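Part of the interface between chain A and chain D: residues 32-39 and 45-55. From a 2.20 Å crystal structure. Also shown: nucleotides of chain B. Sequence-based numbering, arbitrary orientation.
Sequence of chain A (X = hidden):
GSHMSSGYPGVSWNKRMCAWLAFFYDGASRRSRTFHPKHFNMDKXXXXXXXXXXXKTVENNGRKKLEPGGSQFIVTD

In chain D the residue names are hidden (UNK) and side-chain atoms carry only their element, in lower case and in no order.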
ATOM      1  N   SER A  32       5.303  -7.062 -19.747  1.00 32.23           N
ATOM      2  CA  SER A  32       5.057  -6.052 -18.719  1.00 31.62           C
ATOM      3  C   SER A  32       6.287  -5.754 -17.875  1.00 31.46           C
ATOM      4  O   SER A  32       7.136  -6.617 -17.660  1.00 31.61           O
ATOM      5  CB  SER A  32       3.877  -6.455 -17.828  1.00 31.32           C
ATOM      6  OG  SER A  32       4.216  -7.534 -16.976  1.00 30.91           O
ATOM      7  N   ARG A  33       6.364  -4.517 -17.399  1.00 31.67           N
ATOM      8  CA  ARG A  33       7.402  -4.087 -16.475  1.00 31.71           C
ATOM      9  C   ARG A  33       6.739  -3.515 -15.219  1.00 31.93           C
ATOM     10  O   ARG A  33       5.841  -2.668 -15.304  1.00 31.92           O
ATOM     11  CB  ARG A  33       8.327  -3.069 -17.145  1.00 31.16           C
ATOM     12  CG  ARG A  33       9.358  -2.396 -16.231  1.00 32.56           C
ATOM     13  CD  ARG A  33      10.606  -3.228 -15.984  1.00 34.15           C
ATOM     14  NE  ARG A  33      11.369  -3.505 -17.200  1.00 34.83           N
ATOM     15  CZ  ARG A  33      12.511  -2.903 -17.536  1.00 35.90           C
ATOM     16  NH1 ARG A  33      13.048  -1.950 -16.776  1.00 34.71           N
ATOM     17  NH2 ARG A  33      13.129  -3.265 -18.644  1.00 37.23           N
ATOM     18  N   THR A  34       7.199  -3.981 -14.065  1.00 31.50           N
ATOM     19  CA  THR A  34       6.612  -3.635 -12.790  1.00 32.30           C
ATOM     20  C   THR A  34       7.264  -2.414 -12.118  1.00 33.11           C
ATOM     21  O   THR A  34       8.493  -2.333 -12.002  1.00 32.67           O
ATOM     22  CB  THR A  34       6.683  -4.859 -11.851  1.00 32.29           C
ATOM     23  OG1 THR A  34       5.862  -5.915 -12.391  1.00 32.66           O
ATOM     24  CG2 THR A  34       6.206  -4.500 -10.468  1.00 31.70           C
ATOM     25  N   PHE A  35       6.422  -1.488 -11.657  1.00 33.90           N
ATOM     26  CA  PHE A  35       6.870  -0.284 -10.953  1.00 35.01           C
ATOM     27  C   PHE A  35       6.158  -0.125  -9.607  1.00 36.46           C
ATOM     28  O   PHE A  35       5.039   0.411  -9.540  1.00 36.59           O
ATOM     29  CB  PHE A  35       6.635   0.959 -11.821  1.00 34.35           C
ATOM     30  CG  PHE A  35       7.477   0.997 -13.069  1.00 32.41           C
ATOM     31  CD1 PHE A  35       8.724   1.645 -13.065  1.00 30.93           C
ATOM     32  CD2 PHE A  35       7.033   0.392 -14.238  1.00 29.42           C
ATOM     33  CE1 PHE A  35       9.508   1.687 -14.209  1.00 29.46           C
ATOM     34  CE2 PHE A  35       7.808   0.426 -15.398  1.00 29.24           C
ATOM     35  CZ  PHE A  35       9.053   1.079 -15.382  1.00 28.44           C
ATOM     36  N   HIS A  36       6.800  -0.607  -8.544  1.00 37.95           N
ATOM     37  CA  HIS A  36       6.298  -0.420  -7.179  1.00 39.58           C
ATOM     38  C   HIS A  36       6.549   1.013  -6.721  1.00 40.88           C
ATOM     39  O   HIS A  36       7.572   1.612  -7.092  1.00 40.52           O
ATOM     40  CB  HIS A  36       7.011  -1.365  -6.205  1.00 39.53           C
ATOM     41  CG  HIS A  36       6.608  -2.797  -6.353  1.00 39.94           C
ATOM     42  ND1 HIS A  36       5.456  -3.307  -5.792  1.00 39.25           N
ATOM     43  CD2 HIS A  36       7.195  -3.825  -7.010  1.00 39.55           C
ATOM     44  CE1 HIS A  36       5.356  -4.589  -6.087  1.00 40.32           C
ATOM     45  NE2 HIS A  36       6.401  -4.930  -6.822  1.00 39.67           N
ATOM     46  N   PRO A  37       5.634   1.565  -5.898  1.00 42.20           N
ATOM     47  CA  PRO A  37       5.955   2.842  -5.275  1.00 43.37           C
ATOM     48  C   PRO A  37       7.351   2.788  -4.673  1.00 44.86           C
ATOM     49  O   PRO A  37       7.757   1.771  -4.079  1.00 45.23           O
ATOM     50  CB  PRO A  37       4.898   2.977  -4.179  1.00 43.39           C
ATOM     51  CG  PRO A  37       3.721   2.211  -4.699  1.00 42.99           C
ATOM     52  CD  PRO A  37       4.294   1.076  -5.514  1.00 42.28           C
ATOM     53  N   LYS A  38       8.092   3.868  -4.865  1.00 46.40           N
ATOM     54  CA  LYS A  38       9.435   3.998  -4.334  1.00 47.97           C
ATOM     55  C   LYS A  38       9.412   3.764  -2.826  1.00 48.75           C
ATOM     56  O   LYS A  38       8.515   4.263  -2.131  1.00 49.02           O
ATOM     57  CB  LYS A  38       9.992   5.389  -4.662  1.00 48.32           C
ATOM     58  CG  LYS A  38       9.692   5.872  -6.095  1.00 49.48           C
ATOM     59  CD  LYS A  38      10.315   4.964  -7.160  1.00 51.12           C
ATOM     60  CE  LYS A  38       9.981   5.450  -8.571  1.00 51.31           C
ATOM     61  NZ  LYS A  38      10.379   4.445  -9.610  1.00 51.86           N
ATOM     62  N   HIS A  39      10.378   2.977  -2.347  1.00 49.47           N
ATOM     63  CA  HIS A  39      10.535   2.650  -0.924  1.00 50.51           C
ATOM     64  C   HIS A  39       9.283   2.020  -0.296  1.00 50.78           C
ATOM     65  O   HIS A  39       9.024   2.221   0.898  1.00 50.92           O
ATOM     66  CB  HIS A  39      10.957   3.884  -0.099  1.00 50.81           C
ATOM     67  CG  HIS A  39      12.046   4.702  -0.726  1.00 52.38           C
ATOM     68  ND1 HIS A  39      13.370   4.322  -0.707  1.00 53.48           N
ATOM     69  CD2 HIS A  39      12.006   5.890  -1.379  1.00 53.43           C
ATOM     70  CE1 HIS A  39      14.099   5.236  -1.323  1.00 54.29           C
ATOM     71  NE2 HIS A  39      13.295   6.198  -1.742  1.00 54.44           N
TER
ATOM     72  N   UNK D  45       2.675   8.042  -7.016  1.00 41.07           N
ATOM     73  CA  UNK D  45       2.676   8.981  -8.133  1.00 41.02           C
ATOM     74  C   UNK D  45       4.033   9.001  -8.847  1.00 40.22           C
ATOM     75  O   UNK D  45       4.090   9.007 -10.079  1.00 40.31           O
ATOM     76  c   UNK D  45       1.467  11.188  -9.985  1.00 43.75           C
ATOM     77  c   UNK D  45       2.263  10.391  -7.660  1.00 41.21           C
ATOM     78  o   UNK D  45       0.621  10.267  -9.954  1.00 45.17           O
ATOM     79  o   UNK D  45       1.653  11.875 -11.010  1.00 44.31           O
ATOM     80  c   UNK D  45       2.312  11.493  -8.740  1.00 41.81           C
ATOM     81  N   UNK D  46       5.115   8.999  -8.069  1.00 39.58           N
ATOM     82  CA  UNK D  46       6.471   8.871  -8.619  1.00 39.18           C
ATOM     83  C   UNK D  46       6.639   7.597  -9.446  1.00 38.49           C
ATOM     84  O   UNK D  46       7.268   7.629 -10.509  1.00 38.42           O
ATOM     85  c   UNK D  46       7.518   8.908  -7.507  1.00 39.26           C
ATOM     86  n   UNK D  46       9.229  12.062  -4.033  1.00 46.65           N
ATOM     87  c   UNK D  46       7.887  10.312  -7.094  1.00 40.88           C
ATOM     88  c   UNK D  46       9.084  11.774  -5.490  1.00 45.30           C
ATOM     89  c   UNK D  46       8.561  10.360  -5.739  1.00 42.37           C
ATOM     90  N   UNK D  47       6.076   6.489  -8.950  1.00 37.32           N
ATOM     91  CA  UNK D  47       6.133   5.206  -9.637  1.00 36.78           C
ATOM     92  C   UNK D  47       5.302   5.232 -10.917  1.00 36.51           C
ATOM     93  O   UNK D  47       5.713   4.668 -11.933  1.00 36.60           O
ATOM     94  c   UNK D  47       5.677   4.079  -8.712  1.00 36.89           C
ATOM     95  N   UNK D  48       4.147   5.902 -10.865  1.00 36.19           N
ATOM     96  CA  UNK D  48       3.318   6.134 -12.050  1.00 36.06           C
ATOM     97  C   UNK D  48       4.078   6.898 -13.152  1.00 36.03           C
ATOM     98  O   UNK D  48       4.017   6.531 -14.322  1.00 35.94           O
ATOM     99  c   UNK D  48       2.035   6.905 -11.682  1.00 35.90           C
ATOM    100  n   UNK D  48       0.177   9.197 -12.514  1.00 39.04           N
ATOM    101  c   UNK D  48       0.951   6.845 -12.776  1.00 36.47           C
ATOM    102  c   UNK D  48      -0.242   7.793 -12.498  1.00 38.62           C
ATOM    103  n   UNK D  48       0.055   9.428 -14.808  1.00 39.57           N
ATOM    104  c   UNK D  48       0.323   9.931 -13.613  1.00 38.66           C
ATOM    105  n   UNK D  48       0.724  11.188 -13.513  1.00 40.05           N
ATOM    106  N   UNK D  49       4.781   7.965 -12.769  1.00 36.11           N
ATOM    107  CA  UNK D  49       5.524   8.780 -13.727  1.00 36.00           C
ATOM    108  C   UNK D  49       6.669   7.998 -14.344  1.00 35.60           C
ATOM    109  O   UNK D  49       6.996   8.207 -15.506  1.00 36.02           O
ATOM    110  c   UNK D  49       4.443  11.864 -13.792  1.00 38.24           C
ATOM    111  c   UNK D  49       4.976  11.048 -12.611  1.00 37.63           C
ATOM    112  c   UNK D  49       6.051  10.052 -13.060  1.00 36.64           C
ATOM    113  c   UNK D  49       5.515  11.959 -11.514  1.00 37.45           C
ATOM    114  N   UNK D  50       7.263   7.096 -13.563  1.00 35.19           N
ATOM    115  CA  UNK D  50       8.350   6.228 -14.026  1.00 34.91           C
ATOM    116  C   UNK D  50       7.851   5.176 -14.998  1.00 34.89           C
ATOM    117  O   UNK D  50       8.546   4.843 -15.977  1.00 34.98           O
ATOM    118  c   UNK D  50       9.035   5.544 -12.832  1.00 34.81           C
ATOM    119  N   UNK D  51       6.666   4.628 -14.712  1.00 34.44           N
ATOM    120  CA  UNK D  51       6.017   3.677 -15.620  1.00 34.09           C
ATOM    121  C   UNK D  51       5.697   4.342 -16.951  1.00 33.89           C
ATOM    122  O   UNK D  51       5.897   3.751 -18.006  1.00 33.97           O
ATOM    123  c   UNK D  51       4.729   3.075 -14.981  1.00 33.44           C
ATOM    124  N   UNK D  52       5.201   5.574 -16.894  1.00 34.52           N
ATOM    125  CA  UNK D  52       4.897   6.356 -18.095  1.00 35.09           C
ATOM    126  C   UNK D  52       6.155   6.642 -18.907  1.00 35.59           C
ATOM    127  O   UNK D  52       6.161   6.450 -20.130  1.00 34.84           O
ATOM    128  c   UNK D  52       4.102   8.638 -18.935  1.00 35.65           C
ATOM    129  c   UNK D  52       4.147   7.660 -17.739  1.00 35.37           C
ATOM    130  c   UNK D  52       2.734   7.332 -17.281  1.00 35.78           C
ATOM    131  N   UNK D  53       7.217   7.071 -18.215  1.00 36.58           N
ATOM    132  CA  UNK D  53       8.522   7.325 -18.844  1.00 37.99           C
ATOM    133  C   UNK D  53       9.028   6.085 -19.572  1.00 37.31           C
ATOM    134  O   UNK D  53       9.494   6.195 -20.693  1.00 36.85           O
ATOM    135  o   UNK D  53      13.193   8.776 -17.922  1.00 50.69           O
ATOM    136  c   UNK D  53      12.182   8.098 -17.593  1.00 49.27           C
ATOM    137  c   UNK D  53      10.941   8.161 -18.511  1.00 43.31           C
ATOM    138  c   UNK D  53       9.589   7.808 -17.831  1.00 38.17           C
ATOM    139  o   UNK D  53      12.162   7.367 -16.563  1.00 52.54           O
ATOM    140  N   UNK D  54       8.939   4.918 -18.923  1.00 37.62           N
ATOM    141  CA  UNK D  54       9.349   3.636 -19.518  1.00 37.64           C
ATOM    142  C   UNK D  54       8.524   3.348 -20.766  1.00 38.58           C
ATOM    143  O   UNK D  54       9.056   2.934 -21.806  1.00 37.84           O
ATOM    144  c   UNK D  54      10.666   0.593 -19.240  1.00 36.63           C
ATOM    145  c   UNK D  54       9.168   2.496 -18.509  1.00 37.80           C
ATOM    146  c   UNK D  54      10.876  -0.678 -19.789  1.00 37.23           C
ATOM    147  c   UNK D  54       9.786  -1.444 -20.193  1.00 38.11           C
ATOM    148  c   UNK D  54       9.381   1.117 -19.096  1.00 37.80           C
ATOM    149  c   UNK D  54       8.487  -0.933 -20.050  1.00 38.59           C
ATOM    150  c   UNK D  54       8.292   0.344 -19.506  1.00 38.47           C
ATOM    151  N   UNK D  55       7.214   3.572 -20.647  1.00 39.69           N
ATOM    152  CA  UNK D  55       6.275   3.384 -21.751  1.00 40.98           C
ATOM    153  C   UNK D  55       6.712   4.178 -22.990  1.00 41.28           C
ATOM    154  O   UNK D  55       6.773   3.633 -24.086  1.00 41.29           O
ATOM    155  c   UNK D  55       3.417   0.809 -23.507  1.00 42.51           C
ATOM    156  c   UNK D  55       3.740   3.045 -22.013  1.00 42.43           C
ATOM    157  s   UNK D  55       3.830   1.253 -21.819  1.00 44.12           S
ATOM    158  c   UNK D  55       4.853   3.760 -21.292  1.00 41.46           C
TER
ATOM    159  P    DC B   3       9.900  -7.301 -14.294  1.00 39.84           P
ATOM    160  OP1  DC B   3      11.117  -7.181 -15.123  1.00 41.18           O
ATOM    161  OP2  DC B   3       9.096  -6.091 -13.979  1.00 38.46           O
ATOM    162  O5'  DC B   3       8.982  -8.405 -15.002  1.00 40.01           O
ATOM    163  C5'  DC B   3       9.542  -9.691 -15.284  1.00 40.27           C
ATOM    164  C4'  DC B   3       8.455 -10.663 -15.699  1.00 39.75           C
ATOM    165  O4'  DC B   3       7.496 -10.786 -14.628  1.00 39.45           O
ATOM    166  C3'  DC B   3       7.624 -10.215 -16.897  1.00 39.14           C
ATOM    167  O3'  DC B   3       8.184 -10.832 -18.043  1.00 39.81           O
ATOM    168  C2'  DC B   3       6.195 -10.678 -16.581  1.00 38.67           C
ATOM    169  C1'  DC B   3       6.316 -11.307 -15.200  1.00 37.83           C
ATOM    170  N1   DC B   3       5.229 -11.000 -14.238  1.00 37.70           N
ATOM    171  C2   DC B   3       4.291 -12.017 -13.975  1.00 37.71           C
ATOM    172  O2   DC B   3       4.390 -13.117 -14.549  1.00 39.66           O
ATOM    173  N3   DC B   3       3.305 -11.756 -13.090  1.00 36.21           N
ATOM    174  C4   DC B   3       3.220 -10.563 -12.481  1.00 35.11           C
ATOM    175  N4   DC B   3       2.214 -10.398 -11.605  1.00 33.31           N
ATOM    176  C5   DC B   3       4.162  -9.509 -12.746  1.00 34.24           C
ATOM    177  C6   DC B   3       5.140  -9.768 -13.630  1.00 35.26           C
ATOM    178  P    DG B   2       8.513  -7.408  -7.463  1.00 51.49           P
ATOM    179  OP1  DG B   2       9.411  -6.270  -7.156  1.00 51.90           O
ATOM    180  OP2  DG B   2       7.042  -7.234  -7.453  1.00 51.91           O
ATOM    181  O5'  DG B   2       8.876  -7.980  -8.902  1.00 49.00           O
ATOM    182  C5'  DG B   2      10.212  -8.260  -9.288  1.00 45.03           C
ATOM    183  C4'  DG B   2      10.164  -8.847 -10.680  1.00 42.72           C
ATOM    184  O4'  DG B   2       9.357 -10.055 -10.666  1.00 42.23           O
ATOM    185  C3'  DG B   2       9.546  -7.925 -11.730  1.00 41.35           C
ATOM    186  O3'  DG B   2      10.308  -8.032 -12.934  1.00 41.12           O
ATOM    187  C2'  DG B   2       8.113  -8.436 -11.910  1.00 40.83           C
ATOM    188  C1'  DG B   2       8.207  -9.902 -11.486  1.00 40.85           C
ATOM    189  N9   DG B   2       7.031 -10.356 -10.744  1.00 38.95           N
ATOM    190  C8   DG B   2       6.290  -9.633  -9.844  1.00 38.99           C
ATOM    191  N7   DG B   2       5.292 -10.294  -9.332  1.00 39.38           N
ATOM    192  C5   DG B   2       5.376 -11.542  -9.935  1.00 38.88           C
ATOM    193  C6   DG B   2       4.544 -12.674  -9.775  1.00 38.19           C
ATOM    194  O6   DG B   2       3.561 -12.775  -9.036  1.00 36.32           O
ATOM    195  N1   DG B   2       4.960 -13.750 -10.558  1.00 37.73           N
ATOM    196  C2   DG B   2       6.045 -13.721 -11.415  1.00 38.79           C
ATOM    197  N2   DG B   2       6.297 -14.837 -12.111  1.00 37.05           N
ATOM    198  N3   DG B   2       6.833 -12.656 -11.588  1.00 39.40           N
ATOM    199  C4   DG B   2       6.435 -11.599 -10.816  1.00 39.54           C
ATOM    200  P    DA B   4       7.569 -10.684 -19.505  1.00 40.64           P
ATOM    201  OP1  DA B   4       8.642 -11.018 -20.469  1.00 40.78           O
ATOM    202  OP2  DA B   4       6.812  -9.415 -19.574  1.00 40.82           O
ATOM    203  O5'  DA B   4       6.492 -11.863 -19.556  1.00 43.57           O
ATOM    204  C5'  DA B   4       6.855 -13.215 -19.208  1.00 45.19           C
ATOM    205  C4'  DA B   4       5.662 -14.114 -19.491  1.00 45.98           C
ATOM    206  O4'  DA B   4       4.612 -13.835 -18.539  1.00 44.83           O
ATOM    207  C3'  DA B   4       5.014 -13.913 -20.856  1.00 46.85           C
ATOM    208  O3'  DA B   4       4.585 -15.192 -21.310  1.00 49.55           O
ATOM    209  C2'  DA B   4       3.856 -12.936 -20.608  1.00 45.62           C
ATOM    210  C1'  DA B   4       3.478 -13.234 -19.157  1.00 45.00           C
ATOM    211  N9   DA B   4       3.089 -12.083 -18.335  1.00 43.20           N
ATOM    212  C8   DA B   4       3.540 -10.792 -18.410  1.00 41.79           C
ATOM    213  N7   DA B   4       2.997  -9.987 -17.521  1.00 42.31           N
ATOM    214  C5   DA B   4       2.139 -10.808 -16.793  1.00 41.92           C
ATOM    215  C6   DA B   4       1.255 -10.585 -15.713  1.00 41.98           C
ATOM    216  N6   DA B   4       1.095  -9.393 -15.110  1.00 42.07           N
ATOM    217  N1   DA B   4       0.534 -11.649 -15.247  1.00 42.34           N
ATOM    218  C2   DA B   4       0.679 -12.848 -15.815  1.00 41.18           C
ATOM    219  N3   DA B   4       1.468 -13.172 -16.839  1.00 42.88           N
ATOM    220  C4   DA B   4       2.180 -12.108 -17.289  1.00 43.28           C

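Residues 45-55 of chain D form a continuous helix that lies over strand 32-35 of chain A and the loop after it, the two axes running nearly antiparallel (155°) and approaching to 8.6 Å.

At position 45 the side chain has three carbons, the last carrying two oxygens, and touches nothing in residues 32-39 of chain A; this carboxylate after two methylenes is Glu D45. Position 46 carries four carbons in a row ending in nitrogen. Its CB lies 4.0 Å from Lys A38 CG, but the chain then leads away from the chain A stretch, so only its base takes part: Lys D46.

A single carbon is all that position 47 has. This CB sits 3.5 Å from His A36 O and 3.7 Å from Pro A37 CA, close against the backbone where the strand gives way to loop, and the residue is Ala D47. At position 48, three carbons lead to a nitrogen and then to a carbon bearing two more nitrogens, a guanidinium; CA-to-CB points away from the chain A stretch and the side chain makes no contact with it. This is Arg D48, whose NE and NH2 donate to Glu D45 OE1 and OE2, both at 2.8 Å, in a salt bridge between residues about one helical turn apart. Position 49 has four carbons forked at the second, out of reach of residues 32-39 of chain A: Leu D49.

Positions 50 and 51 each have one carbon. The CB of 50 lies 3.7 Å from Lys A38 NZ and 3.9 Å from Phe A35 CD1; that of 51 is 3.6 Å from Phe A35 CD2. They are Ala D50 and Ala D51. With so little side chain here, the Phe A35 ring comes down to the helix backbone, and Ala D51 CA stands over its face, 3.7 Å from the ring centroid, in a CH-pi contact.

Position 52 carries one carbon bearing two others, and its CA-to-CB bond points away from the chain A stretch: Val D52. Three carbons, the third with two oxygens, make up position 53, which makes no contact with residues 32-39 of chain A: Glu D53. At position 54 one carbon leads to a ring of six carbons. The CB approaches Phe A35 CZ to 3.4 Å, while Arg A33 CB lies over the ring face, 4.0 Å from the centroid; this is Phe D54. Its CE1 is 3.6 Å from Arg A33 CZ, over one face of the guanidinium. The two phenylalanine rings meet obliquely, their planes at 56°. Two carbons, a sulfur and a last carbon, unbranched, identify position 55 as Met D55, which makes no contact with residues 32-39 of chain A.

The contact works by packing alone, for no hydrogen bond crosses it. Phe A35 lies against Ala D50, Ala D51 and Phe D54; Arg A33 packs on the Phe D54 ring, and Lys A38 reaches Lys D46, Ala D47 and Ala D50. Along the strand, side chains alternate: Arg A33 and Phe A35 point toward the helix, Ser A32 and Thr A34 away from it. The same segment binds DNA, Thr A34 N donating to DC3 OP2 at 2.8 Å and Ser A32 OG to DA4 N7 at 2.8 Å.

Chain D, residues 45-55: EKARLAAVEFM
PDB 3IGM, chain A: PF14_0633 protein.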